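Long-range contacts in glycosyl hydrolase (Streptomyces cattleya, PDB 7LR8), which probably hydrolyses the Manβ1-4GlcNAc linkage of N-glycan fragments, as a bacterial glycosidase of subfamily GH5_18: residues A359-V364 with V399-A404; G380-A385 with V419-V424. The protein carries 1 engineered substitution. All coordinates share one frame; numbering follows the deposited sequence.

Contact 1 of 2, residues A359-V364 with V399-A404; sequences ALVVDV and VLAEHA
Val399 pairs with Val361 as parallel neighbours in a small three-stranded sheet, the two strands being joined through helix 381-391 in a beta-alpha-beta crossover. The backbone of Val399 spans its partner: its N donates to Leu360 O at 3.0 Å, and its O accepts from Val362 N at 2.8 Å in a nearly straight bond (162°). Val362 pairs with Leu400, and Ala401 N completes this second pair at the strand end, reaching Val362 O at 3.0 Å from above the carbonyl plane, 43° out of it. Between the bonds, Val361 CA lies 3.4 Å from Val399 O in a CA-H...O contact.

On the face bearing Val361 and Val399, beta-branched and small residues mesh closely. Val399 CG1, set between the backbone N and the carbonyl carbon (chi1 64°), touches Ala359 CB at 3.7 Å, the single methyl letting the strands meet this closely. Val361 spreads its two methyls: CG1 lies 3.9 Å from Ala401 CA and CG2 touches Ala404 CB. Helix 407-413 covers this face, laying His409, Leu410 and Arg413 against Val399. On the opposite face, shared with Leu400, Leu360 and Val362 are apolar to suit helix 381-391, where they meet Val382, Ala385 and Phe386. Just past the strand, exposed Asp363 bonds through OD1 to Gly365 N, while its CB lies 4.0 Å from Ala401 CB.

Contact 2 of 2, residues G380-A385 with V419-V424; sequences GAVFEA and VTPHDV
Pro421 fits against the start of helix 381-391, its pyrrolidine ring touching three residues there. Its CB lies 3.8 Å from Ala381 O and 4.0 Å from Ala385 CB; one atom further, CG meets Val382 CG2 at 4.0 Å, the two side chains lying side by side and pointing the same way. Ala385 CB in turn comes within 3.8 Å of Pro421 CA, an approach that the small methyl makes possible. Both segments are helix starts in a small alpha/beta unit, and Val382, Ala385 and Pro421 all rest on Leu360 of strand 358-362. Proline suits the first turn of a helix, where the lack of an N-H costs no bond within the helix. Thr420, the N-cap residue just before it, and Asp423, two residues after it, close a capping box: Asp423 N donates to Thr420 OG1, and Thr420 N to Asp423 OD2 at 3.0 Å, nearly straight at 172°, on the anti side and 33° out of the carboxylate plane. One turn on, Val424 holds CG1 anti to its backbone N (chi1 -180°), 3.9 Å from Ala385 O, while its CB sits 4.0 Å from Ala385 CB.

Both contacts belong to the same small C-terminal alpha/beta unit, away from the glycan-binding pocket, and their segments alternate along the chain. Contact 1 is strand against strand, held chiefly by backbone bonds, and buries the larger area; contact 2 is helix against helix, made of apolar side-chain touches, and its capping-box bonds lie within 419-424 without joining the helices. Each is partly buried: Ala359, Leu360, Val362, Val399 and Leu400 are buried in contact 1, Val382 and Ala385 in contact 2, with Ala401 and Ala381 at the exposed margins. Middle strand 358-362 joins them: Val361 N and Ala359 O probably bond to Val419 O and N, and Leu360 CD2 packs 3.4 Å from Val382 O.

Contact 1 of 2, residues A359-V364 with V399-A404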
ATOM      1  N   ALA B 359      13.609 -41.412 -17.468  1.00 25.56           N
ATOM      2  CA  ALA B 359      13.278 -40.009 -17.685  1.00 25.22           C
ATOM      3  C   ALA B 359      12.133 -39.871 -18.682  1.00 25.44           C
ATOM      4  O   ALA B 359      12.132 -40.522 -19.733  1.00 30.39           O
ATOM      5  CB  ALA B 359      14.496 -39.228 -18.177  1.00 25.87           C
ATOM      6  N   LEU B 360      11.162 -39.031 -18.340  1.00 24.93           N
ATOM      7  CA  LEU B 360      10.059 -38.701 -19.235  1.00 25.35           C
ATOM      8  C   LEU B 360      10.443 -37.485 -20.069  1.00 25.93           C
ATOM      9  O   LEU B 360      10.953 -36.497 -19.530  1.00 25.69           O
ATOM     10  CB  LEU B 360       8.789 -38.413 -18.432  1.00 24.79           C
ATOM     11  CG  LEU B 360       7.588 -37.829 -19.175  1.00 25.70           C
ATOM     12  CD1 LEU B 360       6.965 -38.891 -20.069  1.00 28.37           C
ATOM     13  CD2 LEU B 360       6.563 -37.280 -18.189  1.00 24.83           C
ATOM     14  N   VAL B 361      10.192 -37.554 -21.378  1.00 26.90           N
ATOM     15  CA  VAL B 361      10.554 -36.447 -22.264  1.00 27.81           C
ATOM     16  C   VAL B 361       9.587 -35.287 -22.070  1.00 33.39           C
ATOM     17  O   VAL B 361       8.364 -35.457 -22.142  1.00 27.84           O
ATOM     18  CB  VAL B 361      10.567 -36.905 -23.729  1.00 29.03           C
ATOM     19  CG1 VAL B 361      10.852 -35.710 -24.648  1.00 30.24           C
ATOM     20  CG2 VAL B 361      11.591 -38.010 -23.933  1.00 29.18           C
ATOM     21  N   VAL B 362      10.133 -34.091 -21.856  1.00 28.06           N
ATOM     22  CA  VAL B 362       9.340 -32.875 -21.706  1.00 29.92           C
ATOM     23  C   VAL B 362       9.598 -31.988 -22.915  1.00 37.66           C
ATOM     24  O   VAL B 362      10.718 -31.499 -23.109  1.00 30.70           O
ATOM     25  CB  VAL B 362       9.676 -32.139 -20.403  1.00 28.74           C
ATOM     26  CG1 VAL B 362       8.905 -30.832 -20.312  1.00 28.52           C
ATOM     27  CG2 VAL B 362       9.374 -33.036 -19.209  1.00 31.18           C
ATOM     28  N   ASP B 363       8.559 -31.771 -23.721  1.00 26.59           N
ATOM     29  CA  ASP B 363       8.636 -30.941 -24.920  1.00 28.40           C
ATOM     30  C   ASP B 363       7.693 -29.765 -24.705  1.00 31.27           C
ATOM     31  O   ASP B 363       6.471 -29.931 -24.752  1.00 35.68           O
ATOM     32  CB  ASP B 363       8.257 -31.742 -26.167  1.00 31.31           C
ATOM     33  CG  ASP B 363       8.516 -30.984 -27.466  1.00 40.78           C
ATOM     34  OD1 ASP B 363       8.710 -29.749 -27.436  1.00 38.02           O
ATOM     35  OD2 ASP B 363       8.510 -31.635 -28.531  1.00 46.69           O
ATOM     36  N   VAL B 364       8.262 -28.592 -24.440  1.00 29.17           N
ATOM     37  CA  VAL B 364       7.488 -27.380 -24.209  1.00 26.77           C
ATOM     38  C   VAL B 364       7.656 -26.387 -25.359  1.00 30.80           C
ATOM     39  O   VAL B 364       7.392 -25.197 -25.193  1.00 31.48           O
ATOM     40  CB  VAL B 364       7.848 -26.734 -22.862  1.00 25.38           C
ATOM     41  CG1 VAL B 364       7.571 -27.715 -21.718  1.00 28.11           C
ATOM     42  CG2 VAL B 364       9.306 -26.299 -22.843  1.00 26.58           C
ATOM     43  N   VAL B 399      13.428 -35.100 -18.665  1.00 22.76           N
ATOM     44  CA  VAL B 399      14.518 -34.666 -19.536  1.00 23.52           C
ATOM     45  C   VAL B 399      13.913 -33.849 -20.671  1.00 30.46           C
ATOM     46  O   VAL B 399      12.844 -34.185 -21.189  1.00 26.92           O
ATOM     47  CB  VAL B 399      15.338 -35.868 -20.061  1.00 23.47           C
ATOM     48  CG1 VAL B 399      14.493 -36.771 -20.951  1.00 23.69           C
ATOM     49  CG2 VAL B 399      16.587 -35.384 -20.813  1.00 25.92           C
ATOM     50  N   LEU B 400      14.587 -32.757 -21.040  1.00 26.32           N
ATOM     51  CA  LEU B 400      14.108 -31.923 -22.135  1.00 28.17           C
ATOM     52  C   LEU B 400      14.242 -32.638 -23.474  1.00 28.97           C
ATOM     53  O   LEU B 400      15.173 -33.420 -23.699  1.00 28.87           O
ATOM     54  CB  LEU B 400      14.881 -30.605 -22.187  1.00 30.00           C
ATOM     55  CG  LEU B 400      14.522 -29.532 -21.166  1.00 31.77           C
ATOM     56  CD1 LEU B 400      15.340 -28.279 -21.464  1.00 33.14           C
ATOM     57  CD2 LEU B 400      13.026 -29.228 -21.209  1.00 34.54           C
ATOM     58  N   ALA B 401      13.294 -32.352 -24.374  1.00 30.41           N
ATOM     59  CA  ALA B 401      13.334 -32.915 -25.722  1.00 35.90           C
ATOM     60  C   ALA B 401      14.696 -32.709 -26.375  1.00 35.32           C
ATOM     61  O   ALA B 401      15.227 -33.618 -27.027  1.00 35.62           O
ATOM     62  CB  ALA B 401      12.232 -32.289 -26.582  1.00 34.10           C
ATOM     63  N   GLU B 402      15.285 -31.522 -26.198  1.00 34.25           N
ATOM     64  CA  GLU B 402      16.569 -31.212 -26.814  1.00 36.17           C
ATOM     65  C   GLU B 402      17.703 -32.066 -26.257  1.00 39.16           C
ATOM     66  O   GLU B 402      18.776 -32.118 -26.870  1.00 41.13           O
ATOM     67  CB  GLU B 402      16.899 -29.730 -26.625  1.00 42.07           C
ATOM     68  CG  GLU B 402      16.843 -29.256 -25.178  1.00 47.69           C
ATOM     69  CD  GLU B 402      17.002 -27.747 -25.047  1.00 60.18           C
ATOM     70  OE1 GLU B 402      18.153 -27.263 -25.079  1.00 63.88           O
ATOM     71  OE2 GLU B 402      15.974 -27.046 -24.912  1.00 61.22           O
ATOM     72  N   HIS B 403      17.493 -32.725 -25.114  1.00 32.53           N
ATOM     73  CA  HIS B 403      18.505 -33.571 -24.492  1.00 33.19           C
ATOM     74  C   HIS B 403      18.135 -35.045 -24.509  1.00 32.68           C
ATOM     75  O   HIS B 403      18.888 -35.865 -23.967  1.00 32.76           O
ATOM     76  CB  HIS B 403      18.752 -33.128 -23.040  1.00 32.47           C
ATOM     77  CG  HIS B 403      19.295 -31.736 -22.912  1.00 37.75           C
ATOM     78  ND1 HIS B 403      20.428 -31.316 -23.572  1.00 38.86           N
ATOM     79  CD2 HIS B 403      18.864 -30.674 -22.190  1.00 37.20           C
ATOM     80  CE1 HIS B 403      20.666 -30.050 -23.275  1.00 43.08           C
ATOM     81  NE2 HIS B 403      19.732 -29.637 -22.437  1.00 42.87           N
ATOM     82  N   ALA B 404      17.008 -35.409 -25.129  1.00 32.58           N
ATOM     83  CA  ALA B 404      16.511 -36.781 -25.045  1.00 31.02           C
ATOM     84  C   ALA B 404      17.462 -37.795 -25.673  1.00 34.64           C
ATOM     85  O   ALA B 404      17.396 -38.980 -25.325  1.00 37.36           O
ATOM     86  CB  ALA B 404      15.130 -36.877 -25.703  1.00 32.39           C
TER

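Contact 2 of 2, residues G380-A385 with V419-V424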
ATOM      1  N   GLY B 380      -2.351 -31.834 -18.570  1.00 29.82           N
ATOM      2  CA  GLY B 380      -1.446 -31.869 -19.699  1.00 26.99           C
ATOM      3  C   GLY B 380      -0.804 -33.229 -19.908  1.00 33.70           C
ATOM      4  O   GLY B 380      -0.761 -34.078 -19.014  1.00 27.92           O
ATOM      5  N   ALA B 381      -0.276 -33.425 -21.119  1.00 29.13           N
ATOM      6  CA  ALA B 381       0.212 -34.749 -21.497  1.00 29.10           C
ATOM      7  C   ALA B 381       1.445 -35.143 -20.694  1.00 28.06           C
ATOM      8  O   ALA B 381       1.616 -36.320 -20.358  1.00 31.26           O
ATOM      9  CB  ALA B 381       0.510 -34.799 -22.996  1.00 31.72           C
ATOM     10  N   VAL B 382       2.324 -34.183 -20.391  1.00 23.96           N
ATOM     11  CA  VAL B 382       3.511 -34.484 -19.589  1.00 22.52           C
ATOM     12  C   VAL B 382       3.109 -34.789 -18.148  1.00 26.91           C
ATOM     13  O   VAL B 382       3.563 -35.776 -17.551  1.00 22.61           O
ATOM     14  CB  VAL B 382       4.515 -33.316 -19.674  1.00 21.60           C
ATOM     15  CG1 VAL B 382       5.537 -33.389 -18.557  1.00 20.39           C
ATOM     16  CG2 VAL B 382       5.208 -33.319 -21.027  1.00 22.84           C
ATOM     17  N   PHE B 383       2.228 -33.955 -17.585  1.00 23.04           N
ATOM     18  CA  PHE B 383       1.722 -34.149 -16.229  1.00 24.29           C
ATOM     19  C   PHE B 383       1.139 -35.548 -16.044  1.00 22.65           C
ATOM     20  O   PHE B 383       1.497 -36.263 -15.101  1.00 26.26           O
ATOM     21  CB  PHE B 383       0.656 -33.085 -15.932  1.00 24.57           C
ATOM     22  CG  PHE B 383       0.133 -33.102 -14.514  1.00 24.48           C
ATOM     23  CD1 PHE B 383      -0.772 -34.072 -14.091  1.00 26.37           C
ATOM     24  CD2 PHE B 383       0.530 -32.124 -13.611  1.00 23.19           C
ATOM     25  CE1 PHE B 383      -1.252 -34.083 -12.792  1.00 28.88           C
ATOM     26  CE2 PHE B 383       0.041 -32.122 -12.303  1.00 25.19           C
ATOM     27  CZ  PHE B 383      -0.841 -33.103 -11.892  1.00 25.34           C
ATOM     28  N   GLU B 384       0.225 -35.946 -16.933  1.00 24.48           N
ATOM     29  CA  GLU B 384      -0.460 -37.227 -16.765  1.00 26.35           C
ATOM     30  C   GLU B 384       0.477 -38.400 -17.029  1.00 31.96           C
ATOM     31  O   GLU B 384       0.386 -39.430 -16.350  1.00 30.71           O
ATOM     32  CB  GLU B 384      -1.689 -37.294 -17.673  1.00 31.32           C
ATOM     33  CG  GLU B 384      -2.612 -36.096 -17.491  1.00 39.41           C
ATOM     34  CD  GLU B 384      -4.070 -36.391 -17.795  1.00 43.70           C
ATOM     35  OE1 GLU B 384      -4.348 -37.259 -18.650  1.00 45.64           O
ATOM     36  OE2 GLU B 384      -4.940 -35.740 -17.177  1.00 40.65           O
ATOM     37  N   ALA B 385       1.388 -38.269 -17.996  1.00 27.97           N
ATOM     38  CA  ALA B 385       2.355 -39.344 -18.212  1.00 29.22           C
ATOM     39  C   ALA B 385       3.279 -39.501 -17.010  1.00 26.01           C
ATOM     40  O   ALA B 385       3.649 -40.625 -16.655  1.00 28.79           O
ATOM     41  CB  ALA B 385       3.166 -39.094 -19.482  1.00 27.08           C
ATOM     42  N   VAL B 419      11.561 -42.067 -22.239  1.00 27.89           N
ATOM     43  CA  VAL B 419      10.233 -42.404 -22.750  1.00 30.84           C
ATOM     44  C   VAL B 419       9.448 -41.118 -22.951  1.00 28.32           C
ATOM     45  O   VAL B 419       9.589 -40.166 -22.174  1.00 26.95           O
ATOM     46  CB  VAL B 419       9.463 -43.366 -21.812  1.00 30.68           C
ATOM     47  CG1 VAL B 419      10.185 -44.711 -21.671  1.00 34.92           C
ATOM     48  CG2 VAL B 419       9.234 -42.735 -20.443  1.00 29.70           C
ATOM     49  N   THR B 420       8.622 -41.088 -24.003  1.00 32.78           N
ATOM     50  CA  THR B 420       7.789 -39.937 -24.308  1.00 33.63           C
ATOM     51  C   THR B 420       6.413 -40.090 -23.679  1.00 41.03           C
ATOM     52  O   THR B 420       6.003 -41.199 -23.316  1.00 32.97           O
ATOM     53  CB  THR B 420       7.641 -39.771 -25.823  1.00 34.17           C
ATOM     54  OG1 THR B 420       6.905 -40.878 -26.361  1.00 36.68           O
ATOM     55  CG2 THR B 420       9.005 -39.686 -26.499  1.00 38.99           C
ATOM     56  N   PRO B 421       5.675 -38.986 -23.523  1.00 32.90           N
ATOM     57  CA  PRO B 421       4.274 -39.107 -23.087  1.00 34.71           C
ATOM     58  C   PRO B 421       3.442 -40.081 -23.914  1.00 42.46           C
ATOM     59  O   PRO B 421       2.636 -40.829 -23.339  1.00 39.06           O
ATOM     60  CB  PRO B 421       3.766 -37.665 -23.202  1.00 37.24           C
ATOM     61  CG  PRO B 421       4.973 -36.848 -22.893  1.00 33.15           C
ATOM     62  CD  PRO B 421       6.123 -37.580 -23.541  1.00 32.40           C
ATOM     63  N   HIS B 422       3.608 -40.108 -25.243  1.00 40.63           N
ATOM     64  CA  HIS B 422       2.848 -41.085 -26.019  1.00 47.98           C
ATOM     65  C   HIS B 422       3.372 -42.498 -25.771  1.00 47.94           C
ATOM     66  O   HIS B 422       2.578 -43.441 -25.729  1.00 52.55           O
ATOM     67  CB  HIS B 422       2.860 -40.721 -27.514  1.00 58.30           C
ATOM     68  CG  HIS B 422       1.951 -41.560 -28.371  1.00 68.68           C
ATOM     69  ND1 HIS B 422       1.411 -41.093 -29.548  1.00 79.62           N
ATOM     70  CD2 HIS B 422       1.504 -42.832 -28.243  1.00 75.64           C
ATOM     71  CE1 HIS B 422       0.661 -42.034 -30.097  1.00 82.30           C
ATOM     72  NE2 HIS B 422       0.701 -43.101 -29.323  1.00 82.69           N
ATOM     73  N   ASP B 423       4.679 -42.670 -25.546  1.00 45.56           N
ATOM     74  CA  ASP B 423       5.165 -43.987 -25.135  1.00 45.91           C
ATOM     75  C   ASP B 423       4.383 -44.489 -23.929  1.00 46.38           C
ATOM     76  O   ASP B 423       3.876 -45.616 -23.929  1.00 51.25           O
ATOM     77  CB  ASP B 423       6.663 -43.944 -24.821  1.00 43.89           C
ATOM     78  CG  ASP B 423       7.517 -43.849 -26.063  1.00 47.38           C
ATOM     79  OD1 ASP B 423       7.066 -44.291 -27.142  1.00 44.58           O
ATOM     80  OD2 ASP B 423       8.639 -43.311 -25.954  1.00 45.15           O
ATOM     81  N   VAL B 424       4.227 -43.634 -22.915  1.00 38.82           N
ATOM     82  CA  VAL B 424       3.463 -43.995 -21.724  1.00 41.24           C
ATOM     83  C   VAL B 424       1.995 -44.232 -22.069  1.00 50.41           C
ATOM     84  O   VAL B 424       1.350 -45.125 -21.506  1.00 53.62           O
ATOM     85  CB  VAL B 424       3.635 -42.907 -20.645  1.00 35.73           C
ATOM     86  CG1 VAL B 424       2.852 -43.258 -19.391  1.00 38.36           C
ATOM     87  CG2 VAL B 424       5.108 -42.717 -20.325  1.00 33.60           C
TER